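Local coordinates for protein serine acetyltransferase 1, putative (Entamoeba histolytica, PDB 7BW9) that probably transfers an acetyl group to the hydroxyl of serine, as a serine O-acetyltransferase of the hexapeptide repeat family that takes part in cysteine biosynthesis, at residues 132-143 against 166-176. Numbering follows the deposited sequence.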
ATOM      1  N   VAL A 132      -1.151   9.718  -8.368  1.00 12.31           N
ATOM      2  CA  VAL A 132      -2.553   9.316  -8.269  1.00 13.37           C
ATOM      3  C   VAL A 132      -3.442  10.318  -8.997  1.00 12.24           C
ATOM      4  O   VAL A 132      -4.465   9.941  -9.577  1.00 14.66           O
ATOM      5  CB  VAL A 132      -2.972   9.123  -6.792  1.00 15.18           C
ATOM      6  CG1 VAL A 132      -3.169  10.461  -6.086  1.00 14.45           C
ATOM      7  CG2 VAL A 132      -4.258   8.308  -6.702  1.00 16.45           C
ATOM      8  N   MET A 133      -3.054  11.597  -9.014  1.00 14.23           N
ATOM      9  CA  MET A 133      -3.861  12.609  -9.684  1.00 14.71           C
ATOM     10  C   MET A 133      -3.689  12.576 -11.200  1.00 15.02           C
ATOM     11  O   MET A 133      -4.654  12.841 -11.925  1.00 15.39           O
ATOM     12  CB  MET A 133      -3.534  13.993  -9.124  1.00 15.86           C
ATOM     13  CG  MET A 133      -4.106  14.207  -7.706  1.00 18.59           C
ATOM     14  SD  MET A 133      -5.826  13.660  -7.519  1.00 24.73           S
ATOM     15  CE  MET A 133      -6.612  14.763  -8.711  1.00 16.63           C
ATOM     16  N   MET A 134      -2.490  12.247 -11.700  1.00 11.34           N
ATOM     17  CA  MET A 134      -2.356  11.927 -13.122  1.00 16.07           C
ATOM     18  C   MET A 134      -3.391  10.885 -13.548  1.00 16.27           C
ATOM     19  O   MET A 134      -4.086  11.052 -14.553  1.00 20.34           O
ATOM     20  CB  MET A 134      -0.948  11.408 -13.422  1.00 20.86           C
ATOM     21  CG  MET A 134       0.198  12.355 -13.106  1.00 24.24           C
ATOM     22  SD  MET A 134       1.755  11.600 -13.649  1.00 21.98           S
ATOM     23  CE  MET A 134       2.934  12.922 -13.362  1.00 19.82           C
ATOM     24  N   ILE A 135      -3.513   9.800 -12.783  1.00 12.44           N
ATOM     25  CA  ILE A 135      -4.491   8.771 -13.121  1.00 13.08           C
ATOM     26  C   ILE A 135      -5.916   9.270 -12.887  1.00 15.61           C
ATOM     27  O   ILE A 135      -6.807   9.040 -13.719  1.00 12.96           O
ATOM     28  CB  ILE A 135      -4.207   7.491 -12.324  1.00 11.95           C
ATOM     29  CG1 ILE A 135      -2.772   7.039 -12.564  1.00 20.45           C
ATOM     30  CG2 ILE A 135      -5.190   6.381 -12.702  1.00 10.22           C
ATOM     31  CD1 ILE A 135      -2.475   6.641 -14.031  1.00 18.95           C
ATOM     32  N   GLN A 136      -6.163   9.949 -11.753  1.00 13.17           N
ATOM     33  CA  GLN A 136      -7.539  10.296 -11.390  1.00 11.49           C
ATOM     34  C   GLN A 136      -8.153  11.269 -12.386  1.00 14.27           C
ATOM     35  O   GLN A 136      -9.323  11.125 -12.759  1.00 13.25           O
ATOM     36  CB  GLN A 136      -7.603  10.892  -9.980  1.00 10.77           C
ATOM     37  CG  GLN A 136      -9.013  10.752  -9.310  1.00 15.62           C
ATOM     38  CD  GLN A 136      -9.982  11.851  -9.712  1.00 15.15           C
ATOM     39  OE1 GLN A 136      -9.559  12.935 -10.101  1.00 20.99           O
ATOM     40  NE2 GLN A 136     -11.284  11.564  -9.654  1.00 12.23           N
ATOM     41  N   ARG A 137      -7.386  12.273 -12.817  1.00 12.58           N
ATOM     42  CA  ARG A 137      -7.923  13.238 -13.767  1.00 18.90           C
ATOM     43  C   ARG A 137      -8.219  12.591 -15.118  1.00 23.22           C
ATOM     44  O   ARG A 137      -9.173  12.990 -15.798  1.00 18.59           O
ATOM     45  CB  ARG A 137      -6.954  14.417 -13.886  1.00 19.17           C
ATOM     46  CG  ARG A 137      -6.779  15.117 -12.522  1.00 18.95           C
ATOM     47  CD  ARG A 137      -6.324  16.543 -12.654  1.00 18.71           C
ATOM     48  NE  ARG A 137      -6.011  17.186 -11.376  1.00 20.55           N
ATOM     49  CZ  ARG A 137      -6.922  17.728 -10.559  1.00 22.19           C
ATOM     50  NH1 ARG A 137      -8.210  17.684 -10.869  1.00 18.57           N
ATOM     51  NH2 ARG A 137      -6.535  18.321  -9.434  1.00 15.58           N
ATOM     52  N   VAL A 138      -7.449  11.568 -15.507  1.00 16.44           N
ATOM     53  CA  VAL A 138      -7.803  10.791 -16.689  1.00 17.92           C
ATOM     54  C   VAL A 138      -9.067   9.988 -16.430  1.00 18.57           C
ATOM     55  O   VAL A 138     -10.039  10.067 -17.192  1.00 16.91           O
ATOM     56  CB  VAL A 138      -6.641   9.870 -17.103  1.00 18.62           C
ATOM     57  CG1 VAL A 138      -7.143   8.812 -18.060  1.00 15.00           C
ATOM     58  CG2 VAL A 138      -5.505  10.687 -17.698  1.00 13.77           C
ATOM     59  N   ALA A 139      -9.067   9.206 -15.345  1.00 13.51           N
ATOM     60  CA  ALA A 139     -10.183   8.308 -15.056  1.00 14.13           C
ATOM     61  C   ALA A 139     -11.491   9.067 -14.934  1.00 14.26           C
ATOM     62  O   ALA A 139     -12.547   8.561 -15.326  1.00 17.00           O
ATOM     63  CB  ALA A 139      -9.923   7.541 -13.754  1.00 11.86           C
ATOM     64  N   HIS A 140     -11.440  10.267 -14.351  1.00 14.11           N
ATOM     65  CA  HIS A 140     -12.664  11.021 -14.078  1.00 16.69           C
ATOM     66  C   HIS A 140     -13.369  11.431 -15.369  1.00 18.28           C
ATOM     67  O   HIS A 140     -14.604  11.468 -15.426  1.00 19.08           O
ATOM     68  CB  HIS A 140     -12.337  12.242 -13.223  1.00 10.81           C
ATOM     69  CG  HIS A 140     -13.528  13.081 -12.874  1.00 16.24           C
ATOM     70  ND1 HIS A 140     -14.588  12.603 -12.136  1.00 20.18           N
ATOM     71  CD2 HIS A 140     -13.817  14.378 -13.153  1.00 13.07           C
ATOM     72  CE1 HIS A 140     -15.482  13.566 -11.981  1.00 20.87           C
ATOM     73  NE2 HIS A 140     -15.039  14.650 -12.595  1.00 17.57           N
ATOM     74  N   ILE A 141     -12.606  11.738 -16.418  1.00 18.48           N
ATOM     75  CA  ILE A 141     -13.232  12.047 -17.702  1.00 21.98           C
ATOM     76  C   ILE A 141     -13.889  10.806 -18.280  1.00 22.26           C
ATOM     77  O   ILE A 141     -14.974  10.875 -18.865  1.00 19.06           O
ATOM     78  CB  ILE A 141     -12.201  12.652 -18.667  1.00 21.19           C
ATOM     79  CG1 ILE A 141     -11.790  14.028 -18.149  1.00 19.36           C
ATOM     80  CG2 ILE A 141     -12.786  12.761 -20.097  1.00 20.92           C
ATOM     81  CD1 ILE A 141     -10.580  14.528 -18.748  1.00 25.17           C
ATOM     82  N   LEU A 142     -13.256   9.649 -18.104  1.00 22.95           N
ATOM     83  CA  LEU A 142     -13.869   8.413 -18.564  1.00 22.01           C
ATOM     84  C   LEU A 142     -15.177   8.169 -17.828  1.00 24.67           C
ATOM     85  O   LEU A 142     -16.213   7.892 -18.446  1.00 19.92           O
ATOM     86  CB  LEU A 142     -12.894   7.253 -18.372  1.00 18.53           C
ATOM     87  CG  LEU A 142     -11.542   7.465 -19.058  1.00 20.74           C
ATOM     88  CD1 LEU A 142     -10.592   6.315 -18.747  1.00 14.23           C
ATOM     89  CD2 LEU A 142     -11.744   7.620 -20.571  1.00 17.44           C
ATOM     90  N   TYR A 143     -15.151   8.325 -16.501  1.00 21.14           N
ATOM     91  CA  TYR A 143     -16.333   8.061 -15.687  1.00 20.99           C
ATOM     92  C   TYR A 143     -17.475   9.002 -16.056  1.00 23.97           C
ATOM     93  O   TYR A 143     -18.622   8.566 -16.210  1.00 24.15           O
ATOM     94  CB  TYR A 143     -15.961   8.177 -14.205  1.00 16.51           C
ATOM     95  CG  TYR A 143     -17.116   8.172 -13.221  1.00 21.84           C
ATOM     96  CD1 TYR A 143     -17.838   9.335 -12.964  1.00 18.45           C
ATOM     97  CD2 TYR A 143     -17.446   7.017 -12.504  1.00 20.90           C
ATOM     98  CE1 TYR A 143     -18.886   9.352 -12.057  1.00 23.87           C
ATOM     99  CE2 TYR A 143     -18.493   7.021 -11.578  1.00 19.96           C
ATOM    100  CZ  TYR A 143     -19.203   8.194 -11.358  1.00 23.19           C
ATOM    101  OH  TYR A 143     -20.237   8.230 -10.449  1.00 29.44           O
ATOM    102  N   ILE A 166      -8.820   6.707  -4.509  1.00 14.44           N
ATOM    103  CA  ILE A 166      -9.693   7.792  -4.952  1.00 12.97           C
ATOM    104  C   ILE A 166     -10.643   7.263  -6.014  1.00 16.61           C
ATOM    105  O   ILE A 166     -10.205   6.674  -7.017  1.00 12.27           O
ATOM    106  CB  ILE A 166      -8.902   8.990  -5.512  1.00 13.66           C
ATOM    107  CG1 ILE A 166      -7.909   9.516  -4.489  1.00 16.11           C
ATOM    108  CG2 ILE A 166      -9.864  10.098  -5.964  1.00  8.99           C
ATOM    109  CD1 ILE A 166      -7.116  10.705  -4.998  1.00 18.78           C
ATOM    110  N   HIS A 167     -11.934   7.501  -5.815  1.00 10.75           N
ATOM    111  CA  HIS A 167     -12.911   7.005  -6.767  1.00 16.71           C
ATOM    112  C   HIS A 167     -12.843   7.805  -8.073  1.00 12.82           C
ATOM    113  O   HIS A 167     -12.566   9.005  -8.062  1.00 13.58           O
ATOM    114  CB  HIS A 167     -14.317   7.078  -6.178  1.00 14.93           C
ATOM    115  CG  HIS A 167     -15.311   6.222  -6.895  1.00 16.26           C
ATOM    116  ND1 HIS A 167     -15.962   6.640  -8.037  1.00 17.29           N
ATOM    117  CD2 HIS A 167     -15.751   4.965  -6.647  1.00 16.49           C
ATOM    118  CE1 HIS A 167     -16.756   5.672  -8.466  1.00 20.23           C
ATOM    119  NE2 HIS A 167     -16.653   4.648  -7.636  1.00 18.45           N
ATOM    120  N   PRO A 168     -13.069   7.154  -9.219  1.00 13.51           N
ATOM    121  CA  PRO A 168     -13.086   7.908 -10.484  1.00 17.24           C
ATOM    122  C   PRO A 168     -14.163   8.979 -10.541  1.00 14.09           C
ATOM    123  O   PRO A 168     -14.009   9.975 -11.263  1.00 17.71           O
ATOM    124  CB  PRO A 168     -13.307   6.817 -11.550  1.00 13.37           C
ATOM    125  CG  PRO A 168     -13.929   5.663 -10.793  1.00 17.69           C
ATOM    126  CD  PRO A 168     -13.312   5.714  -9.422  1.00 17.47           C
ATOM    127  N   GLY A 169     -15.254   8.817  -9.797  1.00 18.11           N
ATOM    128  CA  GLY A 169     -16.294   9.832  -9.779  1.00 18.58           C
ATOM    129  C   GLY A 169     -15.962  11.072  -8.982  1.00 19.02           C
ATOM    130  O   GLY A 169     -16.609  12.103  -9.174  1.00 17.71           O
ATOM    131  N   THR A 170     -14.961  11.010  -8.102  1.00 17.43           N
ATOM    132  CA  THR A 170     -14.616  12.166  -7.278  1.00 14.94           C
ATOM    133  C   THR A 170     -14.346  13.400  -8.142  1.00 17.32           C
ATOM    134  O   THR A 170     -13.661  13.319  -9.160  1.00 14.96           O
ATOM    135  CB  THR A 170     -13.389  11.841  -6.425  1.00 14.51           C
ATOM    136  OG1 THR A 170     -13.637  10.652  -5.667  1.00 13.51           O
ATOM    137  CG2 THR A 170     -13.072  12.973  -5.483  1.00 15.50           C
ATOM    138  N   SER A 171     -14.906  14.540  -7.731  1.00 14.73           N
ATOM    139  CA  SER A 171     -14.692  15.831  -8.376  1.00 19.60           C
ATOM    140  C   SER A 171     -13.660  16.630  -7.583  1.00 20.64           C
ATOM    141  O   SER A 171     -13.878  16.926  -6.398  1.00 16.39           O
ATOM    142  CB  SER A 171     -16.010  16.606  -8.455  1.00 21.38           C
ATOM    143  OG  SER A 171     -15.808  17.856  -9.075  1.00 28.74           O
ATOM    144  N   ILE A 172     -12.554  16.992  -8.228  1.00 13.77           N
ATOM    145  CA  ILE A 172     -11.415  17.591  -7.539  1.00 19.29           C
ATOM    146  C   ILE A 172     -10.960  18.838  -8.283  1.00 18.66           C
ATOM    147  O   ILE A 172     -10.642  18.770  -9.473  1.00 21.77           O
ATOM    148  CB  ILE A 172     -10.248  16.587  -7.416  1.00 18.92           C
ATOM    149  CG1 ILE A 172     -10.715  15.355  -6.632  1.00 17.84           C
ATOM    150  CG2 ILE A 172      -9.018  17.274  -6.778  1.00 18.12           C
ATOM    151  CD1 ILE A 172      -9.672  14.239  -6.521  1.00 18.80           C
ATOM    152  N   GLY A 173     -10.875  19.958  -7.570  1.00 16.68           N
ATOM    153  CA  GLY A 173     -10.406  21.198  -8.149  1.00 18.58           C
ATOM    154  C   GLY A 173      -8.895  21.238  -8.299  1.00 18.05           C
ATOM    155  O   GLY A 173      -8.190  20.236  -8.162  1.00 15.53           O
ATOM    156  N   ASN A 174      -8.391  22.440  -8.552  1.00 13.92           N
ATOM    157  CA  ASN A 174      -7.000  22.576  -8.942  1.00 17.55           C
ATOM    158  C   ASN A 174      -6.093  22.781  -7.728  1.00 15.34           C
ATOM    159  O   ASN A 174      -6.544  23.075  -6.615  1.00 15.03           O
ATOM    160  CB  ASN A 174      -6.832  23.718  -9.958  1.00 17.26           C
ATOM    161  CG  ASN A 174      -7.323  25.057  -9.440  1.00 20.42           C
ATOM    162  OD1 ASN A 174      -6.797  25.598  -8.467  1.00 18.54           O
ATOM    163  ND2 ASN A 174      -8.302  25.622 -10.122  1.00 22.07           N
ATOM    164  N   HIS A 175      -4.793  22.595  -7.964  1.00 10.29           N
ATOM    165  CA  HIS A 175      -3.758  22.739  -6.937  1.00 16.05           C
ATOM    166  C   HIS A 175      -4.008  21.812  -5.751  1.00 18.69           C
ATOM    167  O   HIS A 175      -3.853  22.204  -4.592  1.00 16.37           O
ATOM    168  CB  HIS A 175      -3.634  24.191  -6.458  1.00 15.56           C
ATOM    169  CG  HIS A 175      -3.173  25.149  -7.520  1.00 20.19           C
ATOM    170  ND1 HIS A 175      -4.048  25.856  -8.321  1.00 20.08           N
ATOM    171  CD2 HIS A 175      -1.930  25.546  -7.884  1.00 15.60           C
ATOM    172  CE1 HIS A 175      -3.365  26.645  -9.130  1.00 16.97           C
ATOM    173  NE2 HIS A 175      -2.078  26.468  -8.891  1.00 19.16           N
ATOM    174  N   PHE A 176      -4.393  20.571  -6.037  1.00 15.68           N
ATOM    175  CA  PHE A 176      -4.707  19.603  -4.993  1.00 16.10           C
ATOM    176  C   PHE A 176      -3.441  18.843  -4.617  1.00 15.60           C
ATOM    177  O   PHE A 176      -2.768  18.289  -5.495  1.00 15.19           O
ATOM    178  CB  PHE A 176      -5.801  18.641  -5.474  1.00 12.93           C
ATOM    179  CG  PHE A 176      -6.204  17.610  -4.450  1.00 17.91           C
ATOM    180  CD1 PHE A 176      -6.638  18.002  -3.191  1.00 17.81           C
ATOM    181  CD2 PHE A 176      -6.152  16.254  -4.747  1.00 16.49           C
ATOM    182  CE1 PHE A 176      -7.014  17.056  -2.238  1.00 20.22           C
ATOM    183  CE2 PHE A 176      -6.529  15.310  -3.809  1.00 18.15           C
ATOM    184  CZ  PHE A 176      -6.966  15.710  -2.553  1.00 17.41           C
TER
HETATM  185  O   HOH W   1     -11.527  14.957 -10.364  1.00 27.59           O
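His140 and Pro168 bring the two backbones closest, CA to CA 4.8 Å, whereas Met133 and Phe176 stand 8.5 Å apart by the same measure, so helix 128-144 diverges from the chain it covers. Segment 166-176 belongs to the first coil of the left-handed beta-helix, and illustrates how a helix can cover the end of such a fold: polar side chains take up carbonyls of the coil. At the type I turn His167–Thr170, ND1 of His140 donates to Pro168 O (2.8 Å), which lies in the ring plane, while Thr170 O sits over one ring face. The Gln136 amide spans the turn, NE2 giving one proton almost straight to His167 O (3.3 Å, 162° at the hydrogen) and the other, more bent, to Thr170 O. CG stands anti to the backbone N (chi1 -157°), which sets it across Ile166 CG2 at 3.5 Å, and the bend at chi2 then turns the amide toward the two carbonyls. Beyond the turn, the extended Arg137 presents two nitrogens to successive carbonyls, NH1 to Ile172 O (3.0 Å) and NH2 to Gly173 O (2.8 Å); NE is paired with Asp106 of helix 96-113, which helps to fix the rotation of the guanidinium. Met133, bent at chi2 and chi3, places CE over the centre of that guanidinium and meets Ile172 CD1 tip to tip, its sulfur lying at the edge of the Phe176 ring in a Met-aromatic contact. At the other end Tyr143, whose OH bonds to Glu188 of the next coil, lays its ring on the turn, and Gly169 CA makes a CH-pi contact over the ring face, 3.5 Å from its centroid. A water links Gln136 to the strand, donating to OE1 and to Thr170 O and weakly accepting from Ile172 N.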